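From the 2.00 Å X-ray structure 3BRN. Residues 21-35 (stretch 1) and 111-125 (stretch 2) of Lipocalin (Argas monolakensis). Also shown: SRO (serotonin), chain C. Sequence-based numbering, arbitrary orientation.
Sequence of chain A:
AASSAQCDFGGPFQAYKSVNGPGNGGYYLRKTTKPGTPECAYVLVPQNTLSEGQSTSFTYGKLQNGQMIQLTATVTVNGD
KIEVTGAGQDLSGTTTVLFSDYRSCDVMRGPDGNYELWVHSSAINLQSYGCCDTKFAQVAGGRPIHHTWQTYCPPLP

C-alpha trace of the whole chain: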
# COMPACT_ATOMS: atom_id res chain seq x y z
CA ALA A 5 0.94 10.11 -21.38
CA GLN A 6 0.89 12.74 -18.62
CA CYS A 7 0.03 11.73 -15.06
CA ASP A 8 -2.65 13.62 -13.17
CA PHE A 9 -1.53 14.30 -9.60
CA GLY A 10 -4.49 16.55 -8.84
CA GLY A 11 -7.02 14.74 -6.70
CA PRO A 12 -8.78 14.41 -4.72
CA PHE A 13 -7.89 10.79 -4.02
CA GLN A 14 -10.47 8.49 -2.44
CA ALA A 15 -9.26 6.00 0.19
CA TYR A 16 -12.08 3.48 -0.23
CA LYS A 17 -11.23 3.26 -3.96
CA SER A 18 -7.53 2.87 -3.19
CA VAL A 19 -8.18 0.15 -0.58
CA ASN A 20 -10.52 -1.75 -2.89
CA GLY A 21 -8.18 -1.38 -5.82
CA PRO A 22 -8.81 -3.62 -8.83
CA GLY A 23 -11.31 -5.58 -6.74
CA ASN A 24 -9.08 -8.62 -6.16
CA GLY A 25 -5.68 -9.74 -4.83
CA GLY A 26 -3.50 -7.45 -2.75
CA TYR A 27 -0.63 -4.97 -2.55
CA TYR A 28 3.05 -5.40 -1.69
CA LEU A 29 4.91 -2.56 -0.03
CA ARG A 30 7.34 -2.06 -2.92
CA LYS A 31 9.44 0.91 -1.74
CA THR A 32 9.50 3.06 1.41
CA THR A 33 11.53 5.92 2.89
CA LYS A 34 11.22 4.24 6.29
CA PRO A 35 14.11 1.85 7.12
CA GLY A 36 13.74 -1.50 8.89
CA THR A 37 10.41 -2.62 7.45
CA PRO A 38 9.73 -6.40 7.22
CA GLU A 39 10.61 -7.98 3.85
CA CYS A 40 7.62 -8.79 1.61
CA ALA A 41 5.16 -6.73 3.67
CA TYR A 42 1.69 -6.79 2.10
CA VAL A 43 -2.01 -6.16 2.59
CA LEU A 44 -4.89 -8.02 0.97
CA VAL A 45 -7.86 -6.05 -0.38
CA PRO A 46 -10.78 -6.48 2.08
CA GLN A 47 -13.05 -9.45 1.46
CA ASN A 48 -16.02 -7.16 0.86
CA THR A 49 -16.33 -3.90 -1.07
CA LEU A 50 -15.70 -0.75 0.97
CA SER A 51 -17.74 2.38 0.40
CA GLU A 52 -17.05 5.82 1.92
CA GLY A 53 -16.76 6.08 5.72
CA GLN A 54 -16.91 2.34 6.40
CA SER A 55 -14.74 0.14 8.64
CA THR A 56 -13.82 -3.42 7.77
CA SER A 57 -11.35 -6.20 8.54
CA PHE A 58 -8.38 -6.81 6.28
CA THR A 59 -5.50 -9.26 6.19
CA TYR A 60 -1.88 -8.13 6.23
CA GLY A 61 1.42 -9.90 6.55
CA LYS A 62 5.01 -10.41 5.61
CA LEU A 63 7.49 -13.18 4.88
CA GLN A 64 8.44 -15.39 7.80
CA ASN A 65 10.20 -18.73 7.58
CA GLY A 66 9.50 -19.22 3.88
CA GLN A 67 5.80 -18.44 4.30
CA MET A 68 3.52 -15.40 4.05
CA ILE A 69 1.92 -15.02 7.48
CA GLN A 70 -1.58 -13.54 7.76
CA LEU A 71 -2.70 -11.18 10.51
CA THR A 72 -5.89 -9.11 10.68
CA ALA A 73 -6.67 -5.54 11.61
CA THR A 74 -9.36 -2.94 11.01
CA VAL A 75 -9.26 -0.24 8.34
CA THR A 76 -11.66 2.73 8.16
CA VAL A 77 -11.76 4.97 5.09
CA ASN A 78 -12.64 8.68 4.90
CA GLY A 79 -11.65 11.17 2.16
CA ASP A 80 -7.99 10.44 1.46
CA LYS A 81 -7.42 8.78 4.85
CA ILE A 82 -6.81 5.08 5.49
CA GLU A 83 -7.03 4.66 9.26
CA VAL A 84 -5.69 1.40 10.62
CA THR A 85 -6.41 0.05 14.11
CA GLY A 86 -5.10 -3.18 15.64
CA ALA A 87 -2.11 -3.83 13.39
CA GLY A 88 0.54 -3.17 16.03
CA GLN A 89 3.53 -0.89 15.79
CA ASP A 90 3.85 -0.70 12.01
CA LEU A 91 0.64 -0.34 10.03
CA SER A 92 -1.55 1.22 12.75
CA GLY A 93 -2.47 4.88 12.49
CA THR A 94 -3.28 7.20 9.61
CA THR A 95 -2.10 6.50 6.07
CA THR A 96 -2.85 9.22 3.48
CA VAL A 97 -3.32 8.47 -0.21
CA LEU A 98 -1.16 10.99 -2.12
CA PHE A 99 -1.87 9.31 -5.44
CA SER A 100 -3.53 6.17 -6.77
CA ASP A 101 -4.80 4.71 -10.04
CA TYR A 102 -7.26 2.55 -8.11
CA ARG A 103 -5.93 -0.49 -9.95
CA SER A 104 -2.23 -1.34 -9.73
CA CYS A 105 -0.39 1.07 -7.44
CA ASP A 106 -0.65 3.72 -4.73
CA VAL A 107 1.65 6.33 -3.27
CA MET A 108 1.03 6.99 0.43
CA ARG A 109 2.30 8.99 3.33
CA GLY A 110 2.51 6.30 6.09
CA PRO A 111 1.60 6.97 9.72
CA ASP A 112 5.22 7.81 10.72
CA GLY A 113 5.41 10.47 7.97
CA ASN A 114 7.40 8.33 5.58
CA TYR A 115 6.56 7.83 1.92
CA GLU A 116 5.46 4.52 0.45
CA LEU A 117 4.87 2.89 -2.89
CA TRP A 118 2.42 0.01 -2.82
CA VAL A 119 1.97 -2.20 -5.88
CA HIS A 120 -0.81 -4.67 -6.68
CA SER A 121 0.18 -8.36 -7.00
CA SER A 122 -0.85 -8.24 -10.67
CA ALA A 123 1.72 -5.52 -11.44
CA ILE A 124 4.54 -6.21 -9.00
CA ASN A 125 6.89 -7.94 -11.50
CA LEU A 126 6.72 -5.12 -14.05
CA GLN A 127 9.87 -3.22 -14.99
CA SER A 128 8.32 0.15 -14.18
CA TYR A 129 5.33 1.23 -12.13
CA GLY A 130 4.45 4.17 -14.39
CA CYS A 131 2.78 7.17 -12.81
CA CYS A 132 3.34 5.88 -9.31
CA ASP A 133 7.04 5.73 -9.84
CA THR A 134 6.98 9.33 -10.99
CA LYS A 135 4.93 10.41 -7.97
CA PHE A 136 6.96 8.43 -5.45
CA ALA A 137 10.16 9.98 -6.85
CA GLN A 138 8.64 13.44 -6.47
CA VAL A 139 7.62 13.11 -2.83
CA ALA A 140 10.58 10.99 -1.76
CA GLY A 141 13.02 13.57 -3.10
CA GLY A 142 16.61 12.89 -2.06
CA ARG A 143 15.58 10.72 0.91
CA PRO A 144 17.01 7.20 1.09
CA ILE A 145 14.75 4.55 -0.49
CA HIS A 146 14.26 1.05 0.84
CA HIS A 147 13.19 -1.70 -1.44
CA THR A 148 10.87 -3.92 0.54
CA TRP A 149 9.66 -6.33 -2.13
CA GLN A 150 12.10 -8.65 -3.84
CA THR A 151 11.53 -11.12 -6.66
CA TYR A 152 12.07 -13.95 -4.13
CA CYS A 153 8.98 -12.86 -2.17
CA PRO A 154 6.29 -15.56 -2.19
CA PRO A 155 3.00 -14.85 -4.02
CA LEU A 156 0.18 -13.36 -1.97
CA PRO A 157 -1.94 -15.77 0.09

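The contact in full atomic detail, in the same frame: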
# COMPACT_ATOMS: atom_id res chain seq x y z
N GLY A 21 -9.05 -1.14 -4.68
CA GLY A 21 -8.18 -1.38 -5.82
C GLY A 21 -8.90 -2.03 -6.98
O GLY A 21 -10.09 -1.79 -7.18
N PRO A 22 -8.24 -3.00 -7.64
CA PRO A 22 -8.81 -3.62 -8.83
C PRO A 22 -10.01 -4.49 -8.49
O PRO A 22 -10.70 -4.98 -9.38
CB PRO A 22 -7.66 -4.48 -9.35
CG PRO A 22 -6.95 -4.90 -8.10
CD PRO A 22 -7.06 -3.72 -7.16
N GLY A 23 -10.22 -4.72 -7.19
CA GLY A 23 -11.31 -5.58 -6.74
C GLY A 23 -10.91 -7.03 -6.52
O GLY A 23 -11.77 -7.92 -6.48
N ASN A 24 -9.62 -7.27 -6.37
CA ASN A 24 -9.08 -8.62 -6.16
C ASN A 24 -7.63 -8.53 -5.70
O ASN A 24 -7.04 -7.44 -5.73
CB ASN A 24 -9.17 -9.43 -7.46
CG ASN A 24 -8.20 -8.94 -8.52
OD1 ASN A 24 -7.02 -9.25 -8.50
ND2 ASN A 24 -8.74 -8.23 -9.51
N GLY A 25 -7.10 -9.64 -5.20
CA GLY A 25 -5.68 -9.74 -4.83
C GLY A 25 -5.25 -8.88 -3.66
O GLY A 25 -5.92 -8.82 -2.61
N GLY A 26 -4.08 -8.26 -3.81
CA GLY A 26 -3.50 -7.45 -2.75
C GLY A 26 -2.32 -6.62 -3.22
O GLY A 26 -2.03 -6.58 -4.42
N TYR A 27 -1.69 -5.93 -2.27
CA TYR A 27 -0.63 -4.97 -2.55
C TYR A 27 0.62 -5.27 -1.72
O TYR A 27 0.53 -5.48 -0.51
CB TYR A 27 -1.12 -3.54 -2.25
CG TYR A 27 -2.10 -2.99 -3.27
CD1 TYR A 27 -1.70 -2.05 -4.22
CD2 TYR A 27 -3.44 -3.33 -3.22
CE1 TYR A 27 -2.60 -1.55 -5.16
CE2 TYR A 27 -4.34 -2.83 -4.12
CZ TYR A 27 -3.93 -1.92 -5.07
OH TYR A 27 -4.84 -1.49 -6.00
N TYR A 28 1.78 -5.30 -2.38
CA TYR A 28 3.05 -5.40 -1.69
C TYR A 28 3.52 -4.00 -1.39
O TYR A 28 3.39 -3.13 -2.25
CB TYR A 28 4.10 -6.03 -2.59
CG TYR A 28 3.94 -7.51 -2.80
CD1 TYR A 28 3.31 -7.99 -3.93
CD2 TYR A 28 4.44 -8.43 -1.88
CE1 TYR A 28 3.26 -9.34 -4.19
CE2 TYR A 28 4.32 -9.79 -2.10
CZ TYR A 28 3.73 -10.23 -3.26
OH TYR A 28 3.66 -11.58 -3.53
N LEU A 29 4.23 -3.84 -0.28
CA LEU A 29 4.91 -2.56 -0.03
C LEU A 29 6.20 -2.66 -0.83
O LEU A 29 7.03 -3.51 -0.54
CB LEU A 29 5.22 -2.36 1.45
CG LEU A 29 6.11 -1.16 1.82
CD1 LEU A 29 5.44 0.11 1.33
CD2 LEU A 29 6.21 -1.10 3.34
N ARG A 30 6.25 -1.95 -1.97
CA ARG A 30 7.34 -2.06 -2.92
C ARG A 30 8.56 -1.23 -2.52
O ARG A 30 9.70 -1.69 -2.64
CB ARG A 30 6.86 -1.68 -4.33
CG ARG A 30 7.93 -1.68 -5.43
CD ARG A 30 8.62 -3.06 -5.60
NE ARG A 30 9.70 -2.99 -6.58
CZ ARG A 30 10.90 -2.45 -6.35
NH1 ARG A 30 11.20 -1.97 -5.16
NH2 ARG A 30 11.80 -2.42 -7.32
N LYS A 31 8.34 0.04 -2.18
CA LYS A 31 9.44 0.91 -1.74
C LYS A 31 8.94 1.76 -0.58
O LYS A 31 7.80 2.20 -0.61
CB LYS A 31 9.88 1.86 -2.86
CG LYS A 31 10.30 1.19 -4.17
CD LYS A 31 10.80 2.22 -5.17
CE LYS A 31 11.16 1.57 -6.51
NZ LYS A 31 11.12 2.56 -7.61
N THR A 32 9.85 2.15 0.31
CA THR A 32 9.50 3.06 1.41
C THR A 32 10.71 3.91 1.79
O THR A 32 11.86 3.54 1.52
CB THR A 32 8.94 2.28 2.65
OG1 THR A 32 8.65 3.19 3.71
CG2 THR A 32 9.94 1.23 3.16
N THR A 33 10.46 5.11 2.33
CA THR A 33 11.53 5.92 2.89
C THR A 33 11.75 5.59 4.37
O THR A 33 12.56 6.23 5.03
CB THR A 33 11.27 7.45 2.74
OG1 THR A 33 10.03 7.78 3.38
CG2 THR A 33 11.19 7.82 1.23
N LYS A 34 10.97 4.67 4.92
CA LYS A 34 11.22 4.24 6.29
C LYS A 34 12.11 2.99 6.28
O LYS A 34 11.77 2.00 5.62
CB LYS A 34 9.90 3.94 7.02
CG LYS A 34 10.06 3.24 8.37
CD LYS A 34 8.71 3.11 9.07
CE LYS A 34 8.75 2.04 10.16
NZ LYS A 34 7.39 1.81 10.76
N PRO A 35 13.22 3.01 7.03
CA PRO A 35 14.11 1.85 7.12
C PRO A 35 13.61 0.82 8.13
O PRO A 35 12.76 1.12 8.97
CB PRO A 35 15.43 2.47 7.60
CG PRO A 35 14.99 3.61 8.45
CD PRO A 35 13.71 4.14 7.83
N PRO A 111 1.93 6.28 8.46
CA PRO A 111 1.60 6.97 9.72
C PRO A 111 2.79 7.69 10.39
O PRO A 111 2.60 8.79 10.92
CB PRO A 111 1.06 5.84 10.62
CG PRO A 111 0.67 4.77 9.70
CD PRO A 111 1.56 4.86 8.50
N ASP A 112 4.00 7.19 10.17
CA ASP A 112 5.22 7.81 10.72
C ASP A 112 5.71 9.02 9.93
O ASP A 112 6.68 9.66 10.33
CB ASP A 112 6.35 6.78 10.79
CG ASP A 112 6.10 5.69 11.84
OD1 ASP A 112 5.05 5.74 12.53
OD2 ASP A 112 6.94 4.77 11.94
N GLY A 113 5.05 9.32 8.81
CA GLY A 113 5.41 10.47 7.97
C GLY A 113 6.28 10.09 6.78
O GLY A 113 6.65 10.93 5.97
N ASN A 114 6.64 8.85 6.69
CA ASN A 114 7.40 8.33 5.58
C ASN A 114 6.57 8.20 4.30
O ASN A 114 5.39 8.21 4.35
CB ASN A 114 7.94 6.98 5.99
CG ASN A 114 6.85 6.00 6.28
OD1 ASN A 114 6.15 6.12 7.24
ND2 ASN A 114 6.68 5.09 5.41
N TYR A 115 7.23 8.08 3.16
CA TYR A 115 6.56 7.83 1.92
C TYR A 115 6.63 6.39 1.48
O TYR A 115 7.59 5.74 1.72
CB TYR A 115 7.04 8.78 0.82
CG TYR A 115 6.86 10.20 1.21
CD1 TYR A 115 5.62 10.75 1.25
CD2 TYR A 115 7.92 10.97 1.62
CE1 TYR A 115 5.44 12.01 1.63
CE2 TYR A 115 7.74 12.26 2.00
CZ TYR A 115 6.49 12.77 2.01
OH TYR A 115 6.23 14.02 2.39
N GLU A 116 5.62 5.94 0.77
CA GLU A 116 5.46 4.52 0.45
C GLU A 116 4.93 4.32 -0.95
O GLU A 116 3.97 4.99 -1.35
CB GLU A 116 4.48 3.87 1.43
CG GLU A 116 4.96 3.91 2.89
CD GLU A 116 3.95 3.32 3.86
OE1 GLU A 116 2.78 3.10 3.45
OE2 GLU A 116 4.30 3.16 5.05
N LEU A 117 5.45 3.32 -1.63
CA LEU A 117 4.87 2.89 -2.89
C LEU A 117 4.34 1.48 -2.69
O LEU A 117 5.10 0.56 -2.38
CB LEU A 117 5.95 2.89 -3.98
CG LEU A 117 5.58 2.28 -5.33
CD1 LEU A 117 4.47 3.07 -6.00
CD2 LEU A 117 6.82 2.23 -6.23
N TRP A 118 3.05 1.30 -2.91
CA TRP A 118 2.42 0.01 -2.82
C TRP A 118 2.03 -0.45 -4.21
O TRP A 118 1.57 0.33 -4.97
CB TRP A 118 1.23 0.06 -1.91
CG TRP A 118 1.48 0.32 -0.50
CD1 TRP A 118 1.72 1.50 0.05
CD2 TRP A 118 1.51 -0.62 0.55
NE1 TRP A 118 1.90 1.39 1.37
CE2 TRP A 118 1.79 0.07 1.71
CE3 TRP A 118 1.34 -1.99 0.62
CZ2 TRP A 118 1.86 -0.54 2.93
CZ3 TRP A 118 1.43 -2.59 1.83
CH2 TRP A 118 1.68 -1.88 2.97
N VAL A 119 2.28 -1.70 -4.54
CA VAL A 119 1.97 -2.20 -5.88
C VAL A 119 1.16 -3.49 -5.83
O VAL A 119 1.44 -4.38 -5.02
CB VAL A 119 3.24 -2.40 -6.75
CG1 VAL A 119 2.86 -2.72 -8.20
CG2 VAL A 119 4.12 -1.16 -6.69
N HIS A 120 0.08 -3.52 -6.61
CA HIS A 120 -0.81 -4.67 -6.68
C HIS A 120 -0.08 -5.93 -7.16
O HIS A 120 0.80 -5.84 -8.02
CB HIS A 120 -1.98 -4.36 -7.62
CG HIS A 120 -3.10 -5.35 -7.55
ND1 HIS A 120 -3.23 -6.37 -8.45
CD2 HIS A 120 -4.08 -5.51 -6.63
CE1 HIS A 120 -4.24 -7.14 -8.09
NE2 HIS A 120 -4.78 -6.64 -6.99
N SER A 121 -0.44 -7.08 -6.60
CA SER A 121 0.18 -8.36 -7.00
C SER A 121 0.18 -8.60 -8.52
O SER A 121 1.13 -9.16 -9.06
CB SER A 121 -0.49 -9.52 -6.27
OG SER A 121 -1.90 -9.38 -6.29
N SER A 122 -0.84 -8.12 -9.22
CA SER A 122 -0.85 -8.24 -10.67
C SER A 122 0.25 -7.45 -11.39
O SER A 122 0.63 -7.77 -12.51
CB SER A 122 -2.22 -7.88 -11.24
OG SER A 122 -2.47 -6.49 -11.14
N ALA A 123 0.78 -6.40 -10.75
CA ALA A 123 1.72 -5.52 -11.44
C ALA A 123 3.11 -5.51 -10.82
O ALA A 123 4.00 -4.83 -11.32
CB ALA A 123 1.16 -4.09 -11.51
N ILE A 124 3.32 -6.30 -9.78
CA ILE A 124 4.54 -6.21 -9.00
C ILE A 124 5.82 -6.60 -9.76
O ILE A 124 6.88 -6.03 -9.51
CB ILE A 124 4.41 -6.99 -7.67
CG1 ILE A 124 5.52 -6.61 -6.69
CG2 ILE A 124 4.34 -8.50 -7.94
CD1 ILE A 124 5.37 -5.24 -6.05
N ASN A 125 5.72 -7.51 -10.72
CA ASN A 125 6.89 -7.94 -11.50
C ASN A 125 7.19 -7.10 -12.74
O ASN A 125 8.08 -7.43 -13.52
CB ASN A 125 6.78 -9.43 -11.89
CG ASN A 125 6.76 -10.35 -10.68
OD1 ASN A 125 5.69 -10.79 -10.26
ND2 ASN A 125 7.92 -10.57 -10.07
OH SRO C . -6.06 -1.99 3.86
CZ3 SRO C . -4.96 -1.18 3.74
CH2 SRO C . -4.44 -0.63 4.91
CZ2 SRO C . -3.25 0.11 4.87
CE2 SRO C . -2.67 0.31 3.63
NE1 SRO C . -1.58 0.99 3.19
CD1 SRO C . -1.46 0.83 1.85
CG SRO C . -2.52 0.04 1.40
CD2 SRO C . -3.28 -0.26 2.53
CE3 SRO C . -4.38 -0.97 2.59
CB SRO C . -2.79 -0.35 -0.03
CA SRO C . -4.09 0.32 -0.53
NZ SRO C . -4.40 -0.21 -1.86
O HOH W 1 6.90 2.00 5.27

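What fills the apolar centre of the contact? On one side of the paired strands, Y27, L29, W118 and H120 pack together. L29 lies flat against W118, its CB 3.8 Å from the centroid of the six-membered ring and its CD1 3.7 Å from W118 CE2. The opposite face of the indole meets serotonin, with W118 CE2 3.3 Å from SRO CD1, so a broad flat side chain serves both the sheet and the ligand. Y27 is similarly shared: one face of its ring looks toward SRO NZ, which lies 3.5 Å from Y27 CE2, while the other receives the edge of H120, the two ring planes standing at 79°. On the other side of the sheet, Y28 CB rests 3.8 Å from I124 CD1, and R30 lends its aliphatic part, with CB 3.7 Å from V119 CG2 and CD 3.9 Å from I124 CD1.

How do the backbones hold these side chains in register? The strands run antiparallel, and Y28 and V119 exchange a pair of hydrogen bonds: Y28 N to V119 O at 2.8 Å and V119 N to Y28 O at 2.9 Å. A beta bulge then shifts the register by one residue. L117 O accepts from both R30 N (2.8 Å) and K31 N (3.3 Å), and L117 N returns a bond to K31 O at 2.8 Å. Beyond the bulge, T32 and E116 again share the side of the sheet occupied by L29 and W118.

What secures the end near H120? H120 reaches across to the loop before the first strand, where its NE2 donates to N24 O at 2.7 Å. P22 covers one face of the H120 ring, its CG 3.4 Å from the ring centroid, and G26 O lies over the other. G26 O also accepts from S121 N at 2.7 Å. G25, at positive phi, leaves room here: an ideal CB would come within 2.9 Å of both H120 NE2 and S121 OG.

How does the contact end at its polar edge? T33 closes the ladder with both backbone and side chain: T33 N donates to Y115 O at 3.0 Å, and Y115 N donates to T33 OG1 at 2.8 Å. Water 1 links T32 OG1 (2.6 Å) to E116 OE2 (2.9 Å), while E116 OE1 accepts from W118 NE1 at 2.8 Å, satisfying the buried indole nitrogen. Farthest out, the extended K34 side chain brings NZ within 3.2 Å of D112 OD2, a salt bridge reaching the exposed turn before the second strand.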